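Local coordinates for peptidase M3B, oligoendopeptidase F (Enterococcus faecium, PDB 2QR4), which probably hydrolyses peptide bonds in oligopeptides as a zinc-dependent metalloendopeptidase of the M3B family, at residues E94-S99 with Q121-N126; K220-K225 with Y497-V502; R229-S232 with E236-L239; S247-L252 with Q441-E446. All coordinates share one frame; numbering follows the deposited sequence.

Contact 1. Residues E94-S99 with Q121-N126; sequences EILQLS and QQIVDN
Ile95 overlaps Ile123 end on: its CD1 rests 3.7 Å from Ile123 CD1, and the two side chains cross at about a right angle. With Ile123 CG1 beside the backbone N (chi1 -65°), CG2 stands anti to that N and faces Leu96. Leu96 CD2 packs on that methyl, Ile123 CG2, at 3.9 Å, with Leu96 CG just behind it. The same CD2 reaches the backbone as well, 4.2 Å from Val124 CA. Ile123 is thus shared by two neighbours, its CD1 turned to the isoleucine and its CG2 to the leucine. The segments lie on two short helices, 91-95 and 117-124, and run on into loop, in an all-helical part of the chain assigned to the oligopeptidase F family. Between them in sequence comes helix 100-109, whose Ile103 touches both Ile95 and Val124; Phe36 of the long helix 33-63 also packs on Ile95. Residues 95-98 form a type I beta turn, closed by Leu98 N to Ile95 O at 3.1 Å. The carbonyl of Leu96 accepts a hydrogen bond from Arg127, one residue past 121-126.

Contact 2. Residues K220-K225 with Y497-V502; sequences KGHNFK and YYNYYV
Segment 220-225 is regular helix within 208-228, whereas 497-502 is irregular chain leading into helix 503-520; they come closest at His222 and Asn499, with CA atoms 7.8 Å apart. The loop bends at Tyr500, which has positive phi, and its Tyr498 carbonyl faces the helix. His222, with CG beside its backbone N (chi1 -68°), sends its imidazole across the gap. The Asn499 amide stacks on one face of this ring, the two planes 21° apart, and OD1 sits over the ring centre, 3.3 Å from CE1; the side chains run past each other in opposite directions. At the ring edge, in plane, the carbonyl O of Tyr498 lies 3.1 Å from His222 CE1. In the helical fold of this M3 peptidase, the contact ties a helix at the dimer interface, where Lys220 packs on Ile145 of the second subunit, to a tyrosine-rich loop far along the sequence. A water, also in the ring plane, lies 2.7 Å from His222 NE2 and gives a weak hydrogen bond to Tyr498 O at 3.3 Å. That carbonyl is also bonded to His218, whose ring meets His222 edge-to-face, while the ring of His450 lies nearly parallel to that of His222.

Contact 3. Residues R229-S232 with E236-L239; sequences RNYS and EASL
Tyr231 and Ser232 meet Glu236 and Ala237 at a tight corner between helices 208-228 and 234-240. The first helix ends in a Schellman motif with Asn230, at positive phi, as its C-prime residue, and the chain then doubles back so that Tyr231 and Ala237 come within 5.8 Å, CA to CA. The main polar link is the backbone N of Ser232 to Glu236 OE2, 2.8 Å long and almost straight at 175°; the N-H comes to the syn side of the carboxylate, 32° out of its plane. Glu236 reaches it with an extended chain, CG anti to the backbone N (chi1 -174°). Ser232 OG lies 3.1 Å from the same OE2, at best a weak bond. The backbone N of Glu236 is hydrogen-bonded to Ser233 OG, while the carboxylate of the same residue accepts from Ser232 N. Around the corner, Arg229 forms a salt bridge with Glu136 while its carbonyl bonds His129, and Asn230 ND2 is taken by the carbonyl of Ala128. The Tyr231 ring, which stacks with His129, presents one face to Ala237, with Glu236 OE2 near its edge. Ala237 CA forms a CH-pi contact 3.8 Å from the ring centroid, and its CB touches Tyr231 CD2 at 3.5 Å.

Contact 4. Residues S247-L252 with Q441-E446; sequences SVYDTL and QFAEFE
Tyr249, its CG anti to the backbone N (chi1 -154°), extends its ring from helix 246-258 toward Ala443, while Glu446, also anti (chi1 179°) and extended through CG, sends its carboxylate from helix 418-454 to the neighbourhood of the same hydroxyl. This is helix-helix packing in the buried body of the M3 peptidase fold, and a single tyrosine spans the gap: the nearest CA atoms, those of Tyr249 and Ala443, are still 8.5 Å apart. The phenol end lies against the Ala443 methyl, CB 3.8 Å from Tyr249 CZ. Tyr249 OH then donates to the carbonyl O of Ala443 at 2.6 Å, a short bond. It comes to that oxygen from the flank, with an angle of 113° at the oxygen and a tilt out of the carbonyl plane; seen from the tyrosine, the acceptor lies in the ring plane, at its edge. The hydroxyl is also an acceptor, since a water donates to Tyr249 OH at 2.7 Å. Phe503 of helix 503-520 packs on both Tyr249 and Ala443, and Leu239 and Arg235 of helix 234-240 also touch the tyrosine. Glu446 is gripped at both oxygens: OE2 accepts from the backbone N of Tyr500, and the bridging water gives its second hydrogen to Glu446 OE1 at 3.0 Å.

Contacts 1 and 4 are buried, contacts 2 and 3 lie at the surface, and the chemistry does not simply follow depth: contact 1 is purely apolar, whereas buried contact 4 is built on a hydroxyl, a carbonyl and a water. Contact 2 relies on a flat stack and a water, contact 3 on a carboxylate and a CH-pi contact. Contacts 2, 3 and 4 form a connected group within the M3 range. Loop 497-502 joins them, through Asn499 O with Ser238 OG and Tyr500 N with Glu446 OE2, and Leu239 packs on Tyr249. Contact 1 lies farther out, touching the group where Asn126 packs on Tyr231; its centre is about 31 Å from that of contact 4.

Contact 1. Residues E94-S99 with Q121-N126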
loop_
_atom_site.group_PDB
_atom_site.type_symbol
_atom_site.label_atom_id
_atom_site.label_comp_id
_atom_site.label_asym_id
_atom_site.label_seq_id
_atom_site.Cartn_x
_atom_site.Cartn_y
_atom_site.Cartn_z
ATOM N N GLU A 94 16.093 -21.563 15.466
ATOM C CA GLU A 94 16.801 -22.274 16.539
ATOM C C GLU A 94 16.455 -23.753 16.597
ATOM O O GLU A 94 17.313 -24.574 16.883
ATOM C CB GLU A 94 16.598 -21.622 17.899
ATOM C CG GLU A 94 17.396 -20.357 18.073
ATOM C CD GLU A 94 17.620 -20.006 19.531
ATOM O OE1 GLU A 94 18.025 -18.842 19.782
ATOM O OE2 GLU A 94 17.404 -20.892 20.411
ATOM N N ILE A 95 15.203 -24.092 16.311
ATOM C CA ILE A 95 14.840 -25.493 16.187
ATOM C C ILE A 95 15.742 -26.116 15.142
ATOM O O ILE A 95 16.332 -27.169 15.356
ATOM C CB ILE A 95 13.372 -25.673 15.759
ATOM C CG1 ILE A 95 12.441 -25.361 16.927
ATOM C CG2 ILE A 95 13.124 -27.097 15.286
ATOM C CD1 ILE A 95 11.007 -25.202 16.510
ATOM N N LEU A 96 15.869 -25.424 14.019
ATOM C CA LEU A 96 16.604 -25.939 12.875
ATOM C C LEU A 96 18.133 -25.987 13.045
ATOM O O LEU A 96 18.828 -26.553 12.210
ATOM C CB LEU A 96 16.214 -25.153 11.622
ATOM C CG LEU A 96 14.789 -25.461 11.164
ATOM C CD1 LEU A 96 14.490 -24.770 9.862
ATOM C CD2 LEU A 96 14.612 -26.963 11.023
ATOM N N GLN A 97 18.656 -25.411 14.123
ATOM C CA GLN A 97 20.089 -25.511 14.381
ATOM C C GLN A 97 20.404 -26.860 14.999
ATOM O O GLN A 97 21.552 -27.293 15.019
ATOM C CB GLN A 97 20.591 -24.360 15.262
ATOM C CG GLN A 97 20.946 -23.101 14.456
ATOM C CD GLN A 97 21.078 -21.865 15.319
ATOM O OE1 GLN A 97 20.440 -21.745 16.364
ATOM N NE2 GLN A 97 21.914 -20.940 14.887
ATOM N N LEU A 98 19.374 -27.519 15.514
ATOM C CA LEU A 98 19.499 -28.910 15.901
ATOM C C LEU A 98 19.390 -29.770 14.648
ATOM O O LEU A 98 18.768 -29.375 13.659
ATOM C CB LEU A 98 18.394 -29.286 16.883
ATOM C CG LEU A 98 18.344 -28.437 18.151
ATOM C CD1 LEU A 98 17.095 -28.741 18.935
ATOM C CD2 LEU A 98 19.582 -28.686 18.992
ATOM N N SER A 99 19.996 -30.949 14.694
ATOM C CA SER A 99 19.867 -31.922 13.614
ATOM C C SER A 99 18.545 -32.680 13.742
ATOM O O SER A 99 18.090 -32.960 14.857
ATOM C CB SER A 99 20.989 -32.944 13.708
ATOM O OG SER A 99 20.677 -33.880 14.728
ATOM N N GLN A 121 7.304 -31.397 12.739
ATOM C CA GLN A 121 7.509 -32.049 11.455
ATOM C C GLN A 121 7.496 -31.055 10.301
ATOM O O GLN A 121 8.348 -31.123 9.417
ATOM C CB GLN A 121 6.432 -33.116 11.222
ATOM C CG GLN A 121 6.694 -34.011 10.030
ATOM C CD GLN A 121 7.765 -35.039 10.320
ATOM O OE1 GLN A 121 7.501 -36.065 10.948
ATOM N NE2 GLN A 121 8.981 -34.772 9.865
ATOM N N GLN A 122 6.522 -30.146 10.302
ATOM C CA GLN A 122 6.409 -29.135 9.255
ATOM C C GLN A 122 7.673 -28.326 9.192
ATOM O O GLN A 122 8.207 -28.061 8.107
ATOM C CB GLN A 122 5.233 -28.192 9.513
ATOM C CG GLN A 122 3.959 -28.554 8.777
ATOM C CD GLN A 122 3.559 -30.009 8.964
ATOM O OE1 GLN A 122 4.302 -30.927 8.606
ATOM N NE2 GLN A 122 2.371 -30.223 9.514
ATOM N N ILE A 123 8.149 -27.931 10.365
ATOM C CA ILE A 123 9.324 -27.086 10.448
ATOM C C ILE A 123 10.532 -27.786 9.856
ATOM O O ILE A 123 11.218 -27.208 9.019
ATOM C CB ILE A 123 9.601 -26.640 11.879
ATOM C CG1 ILE A 123 8.452 -25.746 12.357
ATOM C CG2 ILE A 123 10.928 -25.901 11.939
ATOM C CD1 ILE A 123 8.467 -25.491 13.810
ATOM N N VAL A 124 10.755 -29.035 10.273
ATOM C CA VAL A 124 11.847 -29.870 9.766
ATOM C C VAL A 124 11.763 -30.078 8.254
ATOM O O VAL A 124 12.783 -30.091 7.556
ATOM C CB VAL A 124 11.878 -31.244 10.486
ATOM C CG1 VAL A 124 12.733 -32.265 9.722
ATOM C CG2 VAL A 124 12.376 -31.084 11.918
ATOM N N ASP A 125 10.544 -30.232 7.749
ATOM C CA ASP A 125 10.331 -30.448 6.323
ATOM C C ASP A 125 10.477 -29.149 5.540
ATOM O O ASP A 125 10.423 -29.144 4.319
ATOM C CB ASP A 125 8.928 -31.010 6.069
ATOM C CG ASP A 125 8.789 -32.456 6.473
ATOM O OD1 ASP A 125 7.633 -32.892 6.639
ATOM O OD2 ASP A 125 9.815 -33.157 6.624
ATOM N N ASN A 126 10.653 -28.046 6.248
ATOM C CA ASN A 126 10.628 -26.732 5.630
ATOM C C ASN A 126 11.977 -26.060 5.836
ATOM O O ASN A 126 12.129 -24.848 5.681
ATOM C CB ASN A 126 9.529 -25.910 6.287
ATOM C CG ASN A 126 8.853 -24.982 5.334
ATOM O OD1 ASN A 126 8.428 -23.893 5.719
ATOM N ND2 ASN A 126 8.733 -25.398 4.077
#

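Contact 2. Residues K220-K225 with Y497-V502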
loop_
_atom_site.group_PDB
_atom_site.type_symbol
_atom_site.label_atom_id
_atom_site.label_comp_id
_atom_site.label_asym_id
_atom_site.label_seq_id
_atom_site.Cartn_x
_atom_site.Cartn_y
_atom_site.Cartn_z
ATOM N N LYS A 220 3.708 -8.181 -5.726
ATOM C CA LYS A 220 5.130 -7.987 -5.478
ATOM C C LYS A 220 5.612 -8.587 -4.154
ATOM O O LYS A 220 6.679 -9.193 -4.100
ATOM C CB LYS A 220 5.490 -6.496 -5.539
ATOM C CG LYS A 220 6.024 -6.097 -6.871
ATOM C CD LYS A 220 6.210 -4.582 -7.024
ATOM C CE LYS A 220 6.297 -4.225 -8.497
ATOM N NZ LYS A 220 7.020 -5.330 -9.241
ATOM N N GLY A 221 4.833 -8.417 -3.090
ATOM C CA GLY A 221 5.200 -8.969 -1.769
ATOM C C GLY A 221 5.259 -10.485 -1.746
ATOM O O GLY A 221 6.173 -11.059 -1.137
ATOM N N HIS A 222 4.292 -11.140 -2.406
ATOM C CA HIS A 222 4.318 -12.601 -2.549
ATOM C C HIS A 222 5.567 -13.080 -3.286
ATOM O O HIS A 222 6.199 -14.059 -2.894
ATOM C CB HIS A 222 3.094 -13.110 -3.308
ATOM C CG HIS A 222 1.811 -12.944 -2.565
ATOM N ND1 HIS A 222 0.582 -13.006 -3.188
ATOM C CD2 HIS A 222 1.564 -12.704 -1.255
ATOM C CE1 HIS A 222 -0.367 -12.817 -2.290
ATOM N NE2 HIS A 222 0.201 -12.635 -1.109
ATOM N N ASN A 223 5.910 -12.387 -4.362
ATOM C CA ASN A 223 7.080 -12.753 -5.140
ATOM C C ASN A 223 8.374 -12.549 -4.367
ATOM O O ASN A 223 9.258 -13.406 -4.373
ATOM C CB ASN A 223 7.088 -12.033 -6.503
ATOM C CG ASN A 223 6.215 -12.764 -7.530
ATOM O OD1 ASN A 223 6.009 -13.974 -7.409
ATOM N ND2 ASN A 223 5.702 -12.041 -8.530
ATOM N N PHE A 224 8.477 -11.416 -3.691
ATOM C CA PHE A 224 9.647 -11.136 -2.895
ATOM C C PHE A 224 9.843 -12.200 -1.798
ATOM O O PHE A 224 10.963 -12.687 -1.611
ATOM C CB PHE A 224 9.541 -9.746 -2.268
ATOM C CG PHE A 224 10.603 -9.481 -1.240
ATOM C CD1 PHE A 224 11.897 -9.194 -1.629
ATOM C CD2 PHE A 224 10.317 -9.569 0.108
ATOM C CE1 PHE A 224 12.888 -8.980 -0.691
ATOM C CE2 PHE A 224 11.303 -9.360 1.059
ATOM C CZ PHE A 224 12.586 -9.052 0.658
ATOM N N LYS A 225 8.768 -12.555 -1.081
ATOM C CA LYS A 225 8.863 -13.556 -0.004
ATOM C C LYS A 225 9.197 -14.940 -0.548
ATOM O O LYS A 225 10.017 -15.662 0.015
ATOM C CB LYS A 225 7.587 -13.610 0.834
ATOM C CG LYS A 225 7.521 -12.568 1.958
ATOM C CD LYS A 225 6.071 -12.231 2.262
ATOM C CE LYS A 225 5.919 -11.438 3.543
ATOM N NZ LYS A 225 4.468 -11.156 3.796
ATOM N N TYR A 497 -6.457 -10.503 -3.207
ATOM C CA TYR A 497 -5.633 -10.028 -2.066
ATOM C C TYR A 497 -5.443 -11.116 -0.988
ATOM O O TYR A 497 -5.004 -10.846 0.132
ATOM C CB TYR A 497 -6.243 -8.764 -1.422
ATOM C CG TYR A 497 -6.245 -7.563 -2.338
ATOM C CD1 TYR A 497 -5.162 -6.677 -2.362
ATOM C CD2 TYR A 497 -7.317 -7.325 -3.206
ATOM C CE1 TYR A 497 -5.157 -5.573 -3.206
ATOM C CE2 TYR A 497 -7.317 -6.219 -4.064
ATOM C CZ TYR A 497 -6.238 -5.347 -4.051
ATOM O OH TYR A 497 -6.220 -4.272 -4.906
ATOM N N TYR A 498 -5.803 -12.346 -1.320
ATOM C CA TYR A 498 -5.451 -13.475 -0.479
ATOM C C TYR A 498 -4.140 -13.990 -1.051
ATOM O O TYR A 498 -3.285 -13.198 -1.447
ATOM C CB TYR A 498 -6.547 -14.530 -0.523
ATOM C CG TYR A 498 -7.810 -14.106 0.206
ATOM C CD1 TYR A 498 -8.101 -12.760 0.409
ATOM C CD2 TYR A 498 -8.713 -15.044 0.682
ATOM C CE1 TYR A 498 -9.249 -12.356 1.072
ATOM C CE2 TYR A 498 -9.872 -14.651 1.351
ATOM C CZ TYR A 498 -10.128 -13.305 1.538
ATOM O OH TYR A 498 -11.264 -12.911 2.197
ATOM N N ASN A 499 -3.977 -15.300 -1.131
ATOM C CA ASN A 499 -2.708 -15.857 -1.586
ATOM C C ASN A 499 -2.931 -17.219 -2.251
ATOM O O ASN A 499 -2.712 -18.269 -1.649
ATOM C CB ASN A 499 -1.743 -15.978 -0.390
ATOM C CG ASN A 499 -0.304 -16.229 -0.811
ATOM O OD1 ASN A 499 0.042 -16.119 -1.989
ATOM N ND2 ASN A 499 0.542 -16.573 0.153
ATOM N N TYR A 500 -3.382 -17.203 -3.490
ATOM C CA TYR A 500 -3.697 -18.445 -4.167
ATOM C C TYR A 500 -4.759 -19.233 -3.407
ATOM O O TYR A 500 -4.576 -20.395 -3.053
ATOM C CB TYR A 500 -2.433 -19.268 -4.338
ATOM C CG TYR A 500 -1.577 -18.789 -5.478
ATOM C CD1 TYR A 500 -1.885 -19.128 -6.790
ATOM C CD2 TYR A 500 -0.461 -18.007 -5.251
ATOM C CE1 TYR A 500 -1.106 -18.698 -7.834
ATOM C CE2 TYR A 500 0.331 -17.579 -6.296
ATOM C CZ TYR A 500 0.004 -17.929 -7.586
ATOM O OH TYR A 500 0.796 -17.517 -8.638
ATOM N N TYR A 501 -5.888 -18.582 -3.190
ATOM C CA TYR A 501 -6.973 -19.147 -2.424
ATOM C C TYR A 501 -8.103 -19.671 -3.310
ATOM O O TYR A 501 -8.592 -20.782 -3.087
ATOM C CB TYR A 501 -7.499 -18.075 -1.491
ATOM C CG TYR A 501 -8.599 -18.474 -0.556
ATOM C CD1 TYR A 501 -8.309 -19.018 0.678
ATOM C CD2 TYR A 501 -9.927 -18.233 -0.877
ATOM C CE1 TYR A 501 -9.306 -19.347 1.567
ATOM C CE2 TYR A 501 -10.940 -18.553 -0.002
ATOM C CZ TYR A 501 -10.623 -19.113 1.227
ATOM O OH TYR A 501 -11.614 -19.445 2.125
ATOM N N VAL A 502 -8.499 -18.895 -4.323
ATOM C CA VAL A 502 -9.715 -19.221 -5.099
ATOM C C VAL A 502 -9.764 -20.570 -5.819
ATOM O O VAL A 502 -10.847 -21.116 -5.982
ATOM C CB VAL A 502 -10.073 -18.142 -6.149
ATOM C CG1 VAL A 502 -10.608 -16.916 -5.484
ATOM C CG2 VAL A 502 -8.876 -17.834 -7.024
HETATM O O HOH W 1 -1.280 -12.602 1.109
#

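Contact 3. Residues R229-S232 with E236-L239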
loop_
_atom_site.group_PDB
_atom_site.type_symbol
_atom_site.label_atom_id
_atom_site.label_comp_id
_atom_site.label_asym_id
_atom_site.label_seq_id
_atom_site.Cartn_x
_atom_site.Cartn_y
_atom_site.Cartn_z
ATOM N N ARG A 229 12.818 -16.831 0.381
ATOM C CA ARG A 229 12.653 -18.122 1.071
ATOM C C ARG A 229 13.029 -19.322 0.217
ATOM O O ARG A 229 12.807 -20.467 0.625
ATOM C CB ARG A 229 11.224 -18.288 1.590
ATOM C CG ARG A 229 10.890 -17.354 2.750
ATOM C CD ARG A 229 9.597 -17.768 3.426
ATOM N NE ARG A 229 9.252 -16.838 4.490
ATOM C CZ ARG A 229 9.780 -16.875 5.710
ATOM N NH1 ARG A 229 9.411 -15.978 6.610
ATOM N NH2 ARG A 229 10.682 -17.799 6.036
ATOM N N ASN A 230 13.587 -19.065 -0.970
ATOM C CA ASN A 230 14.054 -20.138 -1.866
ATOM C C ASN A 230 12.943 -21.047 -2.421
ATOM O O ASN A 230 13.141 -22.236 -2.646
ATOM C CB ASN A 230 15.140 -20.976 -1.175
ATOM C CG ASN A 230 16.134 -20.114 -0.417
ATOM O OD1 ASN A 230 16.931 -19.385 -1.018
ATOM N ND2 ASN A 230 16.082 -20.181 0.918
ATOM N N TYR A 231 11.765 -20.486 -2.619
ATOM C CA TYR A 231 10.752 -21.184 -3.367
ATOM C C TYR A 231 10.983 -20.881 -4.840
ATOM O O TYR A 231 11.569 -19.853 -5.186
ATOM C CB TYR A 231 9.354 -20.739 -2.932
ATOM C CG TYR A 231 8.950 -21.222 -1.550
ATOM C CD1 TYR A 231 8.588 -22.554 -1.325
ATOM C CD2 TYR A 231 8.925 -20.350 -0.470
ATOM C CE1 TYR A 231 8.209 -22.997 -0.047
ATOM C CE2 TYR A 231 8.551 -20.779 0.809
ATOM C CZ TYR A 231 8.184 -22.091 1.009
ATOM O OH TYR A 231 7.808 -22.481 2.267
ATOM N N SER A 232 10.536 -21.777 -5.712
ATOM C CA SER A 232 10.719 -21.575 -7.137
ATOM C C SER A 232 9.674 -20.595 -7.702
ATOM O O SER A 232 9.818 -20.108 -8.823
ATOM C CB SER A 232 10.698 -22.924 -7.869
ATOM O OG SER A 232 9.397 -23.468 -7.852
ATOM N N GLU A 236 4.200 -21.992 -5.643
ATOM C CA GLU A 236 4.792 -23.084 -4.882
ATOM C C GLU A 236 4.819 -22.677 -3.427
ATOM O O GLU A 236 4.498 -23.469 -2.549
ATOM C CB GLU A 236 6.209 -23.420 -5.354
ATOM C CG GLU A 236 6.808 -24.656 -4.676
ATOM C CD GLU A 236 8.269 -24.883 -5.033
ATOM O OE1 GLU A 236 8.584 -25.969 -5.564
ATOM O OE2 GLU A 236 9.103 -23.981 -4.788
ATOM N N ALA A 237 5.169 -21.424 -3.171
ATOM C CA ALA A 237 5.222 -20.949 -1.786
ATOM C C ALA A 237 3.869 -21.040 -1.066
ATOM O O ALA A 237 3.788 -21.544 0.041
ATOM C CB ALA A 237 5.780 -19.536 -1.720
ATOM N N SER A 238 2.803 -20.566 -1.691
ATOM C CA SER A 238 1.502 -20.610 -1.023
ATOM C C SER A 238 0.980 -22.034 -0.867
ATOM O O SER A 238 0.507 -22.405 0.195
ATOM C CB SER A 238 0.470 -19.786 -1.777
ATOM O OG SER A 238 -0.756 -19.787 -1.072
ATOM N N LEU A 239 1.069 -22.829 -1.925
ATOM C CA LEU A 239 0.541 -24.190 -1.897
ATOM C C LEU A 239 1.360 -25.130 -1.013
ATOM O O LEU A 239 0.820 -26.066 -0.424
ATOM C CB LEU A 239 0.438 -24.758 -3.320
ATOM C CG LEU A 239 -0.840 -24.481 -4.120
ATOM C CD1 LEU A 239 -1.193 -22.997 -4.200
ATOM C CD2 LEU A 239 -0.704 -25.069 -5.514
#

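Contact 4. Residues S247-L252 with Q441-E446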
loop_
_atom_site.group_PDB
_atom_site.type_symbol
_atom_site.label_atom_id
_atom_site.label_comp_id
_atom_site.label_asym_id
_atom_site.label_seq_id
_atom_site.Cartn_x
_atom_site.Cartn_y
_atom_site.Cartn_z
ATOM N N SER A 247 0.942 -29.417 -9.220
ATOM C CA SER A 247 0.226 -30.146 -10.246
ATOM C C SER A 247 -1.298 -30.127 -10.061
ATOM O O SER A 247 -2.013 -30.249 -11.039
ATOM C CB SER A 247 0.698 -31.585 -10.282
ATOM O OG SER A 247 0.300 -32.237 -9.094
ATOM N N VAL A 248 -1.817 -30.006 -8.836
ATOM C CA VAL A 248 -3.267 -29.926 -8.737
ATOM C C VAL A 248 -3.765 -28.648 -9.409
ATOM O O VAL A 248 -4.796 -28.655 -10.078
ATOM C CB VAL A 248 -3.867 -30.112 -7.295
ATOM C CG1 VAL A 248 -2.969 -30.961 -6.401
ATOM C CG2 VAL A 248 -4.178 -28.800 -6.666
ATOM N N TYR A 249 -3.002 -27.572 -9.281
ATOM C CA TYR A 249 -3.369 -26.287 -9.878
ATOM C C TYR A 249 -3.279 -26.343 -11.419
ATOM O O TYR A 249 -4.188 -25.875 -12.112
ATOM C CB TYR A 249 -2.451 -25.199 -9.322
ATOM C CG TYR A 249 -2.982 -23.778 -9.295
ATOM C CD1 TYR A 249 -3.183 -23.041 -10.474
ATOM C CD2 TYR A 249 -3.224 -23.144 -8.078
ATOM C CE1 TYR A 249 -3.632 -21.705 -10.422
ATOM C CE2 TYR A 249 -3.678 -21.824 -8.018
ATOM C CZ TYR A 249 -3.874 -21.109 -9.174
ATOM O OH TYR A 249 -4.316 -19.806 -9.057
ATOM N N ASP A 250 -2.192 -26.909 -11.956
ATOM C CA ASP A 250 -2.039 -27.050 -13.426
ATOM C C ASP A 250 -3.149 -27.897 -14.022
ATOM O O ASP A 250 -3.784 -27.503 -14.990
ATOM C CB ASP A 250 -0.694 -27.674 -13.816
ATOM C CG ASP A 250 0.496 -26.781 -13.482
ATOM O OD1 ASP A 250 0.337 -25.546 -13.431
ATOM O OD2 ASP A 250 1.601 -27.328 -13.271
ATOM N N THR A 251 -3.390 -29.057 -13.422
ATOM C CA THR A 251 -4.466 -29.941 -13.850
ATOM C C THR A 251 -5.815 -29.230 -13.904
ATOM O O THR A 251 -6.549 -29.366 -14.880
ATOM C CB THR A 251 -4.589 -31.133 -12.918
ATOM O OG1 THR A 251 -3.397 -31.909 -12.994
ATOM C CG2 THR A 251 -5.760 -31.989 -13.310
ATOM N N LEU A 252 -6.131 -28.470 -12.861
ATOM C CA LEU A 252 -7.385 -27.711 -12.825
ATOM C C LEU A 252 -7.467 -26.743 -13.997
ATOM O O LEU A 252 -8.426 -26.769 -14.769
ATOM C CB LEU A 252 -7.541 -26.946 -11.504
ATOM C CG LEU A 252 -8.701 -25.948 -11.474
ATOM C CD1 LEU A 252 -10.078 -26.657 -11.340
ATOM C CD2 LEU A 252 -8.484 -24.967 -10.343
ATOM N N GLN A 441 -11.236 -19.269 -13.698
ATOM C CA GLN A 441 -10.867 -18.070 -14.440
ATOM C C GLN A 441 -10.020 -17.164 -13.535
ATOM O O GLN A 441 -8.939 -16.706 -13.927
ATOM C CB GLN A 441 -12.121 -17.316 -14.906
ATOM C CG GLN A 441 -11.847 -16.126 -15.874
ATOM C CD GLN A 441 -13.113 -15.337 -16.213
ATOM O OE1 GLN A 441 -14.229 -15.788 -15.961
ATOM N NE2 GLN A 441 -12.942 -14.146 -16.762
ATOM N N PHE A 442 -10.527 -16.929 -12.324
ATOM C CA PHE A 442 -9.850 -16.112 -11.333
ATOM C C PHE A 442 -8.504 -16.737 -10.992
ATOM O O PHE A 442 -7.505 -16.030 -10.895
ATOM C CB PHE A 442 -10.704 -15.950 -10.056
ATOM C CG PHE A 442 -11.970 -15.129 -10.248
ATOM C CD1 PHE A 442 -12.134 -14.312 -11.355
ATOM C CD2 PHE A 442 -12.973 -15.142 -9.283
ATOM C CE1 PHE A 442 -13.289 -13.554 -11.523
ATOM C CE2 PHE A 442 -14.131 -14.382 -9.436
ATOM C CZ PHE A 442 -14.291 -13.582 -10.565
ATOM N N ALA A 443 -8.474 -18.063 -10.822
ATOM C CA ALA A 443 -7.237 -18.734 -10.432
ATOM C C ALA A 443 -6.184 -18.599 -11.509
ATOM O O ALA A 443 -4.989 -18.463 -11.213
ATOM C CB ALA A 443 -7.470 -20.208 -10.086
ATOM N N GLU A 444 -6.636 -18.641 -12.758
ATOM C CA GLU A 444 -5.752 -18.493 -13.906
ATOM C C GLU A 444 -5.192 -17.072 -13.970
ATOM O O GLU A 444 -3.999 -16.885 -14.221
ATOM C CB GLU A 444 -6.471 -18.864 -15.213
ATOM C CG GLU A 444 -5.530 -18.953 -16.440
ATOM C CD GLU A 444 -6.209 -19.521 -17.701
ATOM O OE1 GLU A 444 -7.340 -20.047 -17.630
ATOM O OE2 GLU A 444 -5.597 -19.451 -18.780
ATOM N N PHE A 445 -6.042 -16.075 -13.721
ATOM C CA PHE A 445 -5.588 -14.691 -13.725
ATOM C C PHE A 445 -4.647 -14.435 -12.557
ATOM O O PHE A 445 -3.618 -13.773 -12.706
ATOM C CB PHE A 445 -6.759 -13.715 -13.695
ATOM C CG PHE A 445 -6.390 -12.319 -14.113
ATOM C CD1 PHE A 445 -5.987 -12.057 -15.413
ATOM C CD2 PHE A 445 -6.434 -11.266 -13.199
ATOM C CE1 PHE A 445 -5.633 -10.772 -15.802
ATOM C CE2 PHE A 445 -6.091 -9.976 -13.578
ATOM C CZ PHE A 445 -5.688 -9.726 -14.880
ATOM N N GLU A 446 -4.978 -14.967 -11.392
ATOM C CA GLU A 446 -4.095 -14.778 -10.242
ATOM C C GLU A 446 -2.692 -15.266 -10.553
ATOM O O GLU A 446 -1.712 -14.567 -10.300
ATOM C CB GLU A 446 -4.631 -15.458 -8.990
ATOM C CG GLU A 446 -3.724 -15.305 -7.781
ATOM C CD GLU A 446 -4.403 -15.711 -6.464
ATOM O OE1 GLU A 446 -5.388 -16.482 -6.498
ATOM O OE2 GLU A 446 -3.944 -15.260 -5.389
HETATM O O HOH W 2 -5.828 -19.430 -6.892
#